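Local coordinates for protein putative surface-anchored fimbrial subunit (Corynebacterium diphtheriae, PDB 3HR6) that probably forms the shaft of the pilus as its major subunit, built of tandem Ig-like modules stabilised by isopeptide and disulfide bonds, and binds calcium, at residues A[147-152]-A[297-302]; A[169-174]-A[189-194]. All blocks are in the same frame, centred on the assembly; numbering follows the deposited sequence.

Interaction 1. Residues A[147-152]-A[297-302]; sequences PVKTAV and MPSSRV
Ser300 grips the start of strand 148-152 through two polar atoms. Its backbone N donates to Pro147 O at 2.8 Å, almost in line with the carbonyl (C=O...N 168°). Its OG is held between its own N and carbonyl carbon (chi1 63°), and from there it accepts a hydrogen bond from Lys149 N at 3.0 Å. A water that accepts from Ser300 OG, at 2.7 Å, donates in turn to Lys149 O and Arg301 O, so this hydroxyl serves both a strand N-H and a water bridge. The two backbones run 19° apart from end to end. In the tandem Ig-like modules of this pilin, strand 148-152 lies at the edge of one sheet, while 297-302 lines it on the way from strand 297-298, paired with 268-276, into strand 302-315. Lys149 threads away from this contact: CG stands anti to the backbone N and the chain continues extended to NZ, bonded covalently to Asn271 CG near Asp191. Val302 crosses that chain at about a right angle. Its CG2 lies over Lys149 CG. Val302 CG2 also sits tightly, 3.0 Å, against Lys149 O. Val302 CG1 meets Ala151 CB at 3.8 Å. Beside Lys149 CB, Ser299 OG reaches forward to donate to Ser300 O at 2.7 Å, tilted from the carbonyl plane, and also bonds to Ala273 N. Pro147 CD packs on Met297 CG at 3.9 Å.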
# COMPACT_ATOMS: atom_id res chain seq x y z
N PRO A 147 4.54 5.31 -4.15
CA PRO A 147 4.21 6.19 -3.02
C PRO A 147 5.01 5.86 -1.79
O PRO A 147 5.43 4.70 -1.57
CB PRO A 147 2.72 5.91 -2.75
CG PRO A 147 2.20 5.47 -4.16
CD PRO A 147 3.37 4.60 -4.65
N VAL A 148 5.22 6.85 -0.95
CA VAL A 148 6.02 6.68 0.26
C VAL A 148 5.04 6.66 1.43
O VAL A 148 4.40 7.66 1.70
CB VAL A 148 7.02 7.83 0.43
CG1 VAL A 148 7.77 7.70 1.76
CG2 VAL A 148 7.97 7.88 -0.77
N LYS A 149 4.94 5.50 2.05
CA LYS A 149 4.13 5.29 3.23
C LYS A 149 5.00 5.31 4.47
O LYS A 149 5.99 4.60 4.57
CB LYS A 149 3.33 4.00 3.13
CG LYS A 149 2.40 3.80 4.31
CD LYS A 149 1.52 2.62 4.19
CE LYS A 149 0.70 2.42 5.48
NZ LYS A 149 -0.50 1.57 5.31
N THR A 150 4.58 6.09 5.45
CA THR A 150 5.18 6.11 6.77
C THR A 150 4.14 5.97 7.87
O THR A 150 2.94 6.16 7.64
CB THR A 150 5.97 7.38 6.97
OG1 THR A 150 5.12 8.55 6.76
CG2 THR A 150 7.22 7.39 6.06
N ALA A 151 4.62 5.68 9.06
CA ALA A 151 3.80 5.61 10.28
C ALA A 151 4.28 6.68 11.23
O ALA A 151 5.45 7.02 11.27
CB ALA A 151 3.90 4.25 10.95
N VAL A 152 3.32 7.27 11.95
CA VAL A 152 3.54 8.35 12.87
C VAL A 152 2.79 7.98 14.17
O VAL A 152 1.74 7.38 14.11
CB VAL A 152 2.97 9.65 12.28
CG1 VAL A 152 2.96 10.75 13.29
CG2 VAL A 152 3.80 10.02 11.02
N MET A 297 -0.09 0.73 -8.24
CA MET A 297 1.32 0.85 -7.93
C MET A 297 1.46 0.81 -6.41
O MET A 297 0.95 1.72 -5.73
CB MET A 297 1.87 2.16 -8.47
CG MET A 297 3.23 2.59 -8.04
SD MET A 297 4.51 1.37 -8.37
CE MET A 297 4.44 1.35 -10.09
N PRO A 298 2.10 -0.22 -5.86
CA PRO A 298 2.24 -0.28 -4.40
C PRO A 298 3.21 0.73 -3.85
O PRO A 298 4.23 1.07 -4.47
CB PRO A 298 2.78 -1.70 -4.13
CG PRO A 298 3.34 -2.12 -5.35
CD PRO A 298 2.75 -1.37 -6.49
N SER A 299 2.84 1.22 -2.65
CA SER A 299 3.70 2.09 -1.87
C SER A 299 4.91 1.34 -1.31
O SER A 299 4.96 0.09 -1.29
CB SER A 299 2.93 2.67 -0.68
OG SER A 299 2.72 1.74 0.38
N SER A 300 5.87 2.10 -0.76
CA SER A 300 6.86 1.51 0.15
C SER A 300 6.18 0.85 1.35
O SER A 300 5.04 1.18 1.72
CB SER A 300 7.83 2.56 0.65
OG SER A 300 7.16 3.56 1.41
N ARG A 301 6.82 -0.16 1.91
CA ARG A 301 6.23 -0.89 3.00
C ARG A 301 6.51 -0.22 4.32
O ARG A 301 7.60 0.32 4.52
CB ARG A 301 6.80 -2.31 3.04
CG ARG A 301 6.41 -3.17 1.85
CD ARG A 301 7.28 -4.40 1.84
NE ARG A 301 6.74 -5.37 0.91
CZ ARG A 301 5.90 -6.35 1.23
NH1 ARG A 301 5.48 -6.54 2.49
NH2 ARG A 301 5.48 -7.18 0.27
N VAL A 302 5.55 -0.37 5.24
CA VAL A 302 5.73 0.02 6.62
C VAL A 302 5.52 -1.24 7.43
O VAL A 302 4.56 -1.98 7.22
CB VAL A 302 4.80 1.15 7.08
CG1 VAL A 302 5.01 1.40 8.62
CG2 VAL A 302 5.13 2.39 6.37
O HOH W 1 7.87 2.96 3.98

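Interaction 2. Residues A[169-174]-A[189-194]; sequences YRVATK and VADKLP
Val171 and Val189 meet tip to tip, their CG1 methyls 4.0 Å apart, and the side chain of Val171 can be followed from CB to that contact. Its CB is already within 4.7 Å of Val189 CG1. Beyond it the two branches part. CG1, anti to the backbone N (chi1 178°), makes the methyl-to-methyl contact, while CG2, beside the N, points toward the carboxylate of Asp191, 4.3 Å from OD2. Val189 divides its own methyls in the same way: CG1 faces Val171, and CG2 lies 4.0 Å from Thr173 OG1, a meeting at the same distance, but with the two side chains sliding past each other in opposite directions. The strand axes approach to 9.7 Å and their N-to-C directions make 146°, which is the separation of facing layers and too wide for backbone pairing. This is the interior of the β-sandwich of an Ig-like module: strand 166-174 belongs to the sheet of 148-152 and 251-259, and strand 187-192 to the sheet of 229-236 and 268-276. Asp191 brings a buried carboxylate into this mostly apolar layer. Its OD2 accepts a hydrogen bond from Lys149 NZ, so the acid flanks the isopeptide bond that ties the two sheets together, an acidic neighbour being usual beside such bonds in Gram-positive pilins. Farther along, where the second segment has left its strand, Tyr169 reaches toward the other layer and its OH comes within 4.4 Å of Pro194 CG. Ala273 of strand 268-276 touches both Val171 and Asp191.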
# COMPACT_ATOMS: atom_id res chain seq x y z
N TYR A 169 -0.96 6.75 9.73
CA TYR A 169 -0.22 6.52 8.51
C TYR A 169 -0.30 7.71 7.60
O TYR A 169 -1.27 8.44 7.58
CB TYR A 169 -0.72 5.31 7.78
CG TYR A 169 -0.48 4.02 8.47
CD1 TYR A 169 0.81 3.59 8.74
CD2 TYR A 169 -1.52 3.23 8.86
CE1 TYR A 169 1.02 2.35 9.40
CE2 TYR A 169 -1.33 2.02 9.47
CZ TYR A 169 -0.05 1.60 9.76
OH TYR A 169 0.03 0.39 10.40
N ARG A 170 0.76 7.90 6.83
CA ARG A 170 0.90 8.98 5.87
C ARG A 170 1.38 8.34 4.57
O ARG A 170 2.38 7.61 4.55
CB ARG A 170 1.91 9.99 6.35
CG ARG A 170 2.15 11.11 5.41
CD ARG A 170 3.30 11.93 5.89
NE ARG A 170 3.41 13.19 5.18
CZ ARG A 170 4.11 13.39 4.07
NH1 ARG A 170 4.80 12.40 3.50
NH2 ARG A 170 4.14 14.62 3.52
N VAL A 171 0.63 8.59 3.51
CA VAL A 171 0.92 8.07 2.18
C VAL A 171 1.10 9.23 1.22
O VAL A 171 0.14 10.01 0.93
CB VAL A 171 -0.22 7.16 1.64
CG1 VAL A 171 0.14 6.66 0.18
CG2 VAL A 171 -0.45 5.98 2.56
N ALA A 172 2.32 9.41 0.74
CA ALA A 172 2.67 10.51 -0.15
C ALA A 172 2.85 9.99 -1.59
O ALA A 172 3.76 9.19 -1.81
CB ALA A 172 3.90 11.16 0.30
N THR A 173 1.99 10.43 -2.50
CA THR A 173 1.99 9.97 -3.89
C THR A 173 2.31 11.10 -4.80
O THR A 173 1.70 12.14 -4.74
CB THR A 173 0.59 9.42 -4.26
OG1 THR A 173 0.27 8.33 -3.38
CG2 THR A 173 0.45 8.98 -5.72
N LYS A 174 3.28 10.89 -5.67
CA LYS A 174 3.67 11.88 -6.64
C LYS A 174 2.72 11.87 -7.81
O LYS A 174 2.35 10.79 -8.28
CB LYS A 174 5.09 11.60 -7.11
CG LYS A 174 6.03 11.96 -6.00
CD LYS A 174 7.48 11.96 -6.28
CE LYS A 174 8.25 12.51 -5.04
NZ LYS A 174 8.11 13.99 -4.66
N VAL A 189 -6.21 6.32 -4.37
CA VAL A 189 -5.21 5.82 -3.42
C VAL A 189 -6.00 4.93 -2.47
O VAL A 189 -6.94 5.38 -1.85
CB VAL A 189 -4.47 6.92 -2.67
CG1 VAL A 189 -3.48 6.29 -1.59
CG2 VAL A 189 -3.72 7.84 -3.66
N ALA A 190 -5.63 3.63 -2.41
CA ALA A 190 -6.32 2.68 -1.56
C ALA A 190 -5.36 2.00 -0.64
O ALA A 190 -4.20 1.79 -0.97
CB ALA A 190 -7.04 1.59 -2.38
N ASP A 191 -5.88 1.66 0.53
CA ASP A 191 -5.02 1.06 1.56
C ASP A 191 -5.82 0.00 2.25
O ASP A 191 -6.86 0.31 2.86
CB ASP A 191 -4.54 2.15 2.53
CG ASP A 191 -3.49 1.66 3.52
OD1 ASP A 191 -3.59 0.48 3.97
OD2 ASP A 191 -2.58 2.44 3.79
N LYS A 192 -5.40 -1.26 2.14
CA LYS A 192 -6.09 -2.35 2.82
C LYS A 192 -5.36 -2.50 4.13
O LYS A 192 -4.24 -3.04 4.18
CB LYS A 192 -6.06 -3.66 2.00
CG LYS A 192 -6.89 -4.81 2.57
CD LYS A 192 -6.81 -5.98 1.54
CE LYS A 192 -7.70 -7.13 1.85
NZ LYS A 192 -7.47 -8.16 0.81
N LEU A 193 -5.96 -1.94 5.16
CA LEU A 193 -5.34 -1.89 6.45
C LEU A 193 -5.04 -3.32 6.92
O LEU A 193 -5.81 -4.21 6.67
CB LEU A 193 -6.23 -1.20 7.48
CG LEU A 193 -6.30 0.35 7.47
CD1 LEU A 193 -6.83 0.90 6.17
CD2 LEU A 193 -7.16 0.84 8.62
N PRO A 194 -3.94 -3.47 7.68
CA PRO A 194 -3.77 -4.79 8.30
C PRO A 194 -4.93 -5.16 9.23
O PRO A 194 -5.59 -4.29 9.80
CB PRO A 194 -2.45 -4.66 9.07
CG PRO A 194 -2.26 -3.24 9.32
CD PRO A 194 -2.99 -2.48 8.18

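How the interactions relate
Both contacts draw on the same sheet, in which strands 148-152 and 166-174 are neighbours joined by backbone hydrogen bonds, probably including Thr150 N to Arg170 O at 2.8 Å. Interaction 1 works at the edge of that sheet: it is partly buried and rests on backbone and hydroxyl hydrogen bonds and a water, with Pro147 and Val302 packing beside them. Interaction 2 lies between the sandwich layers, all six touching residues buried and meeting through side chains alone. Lys149 joins the two, its root in interaction 1 and its NZ 2.7 Å from Asp191 OD2, while its CE packs against Tyr169 CD1 at 3.5 Å. Interaction 2 is nested inside the loop that interaction 1 closes.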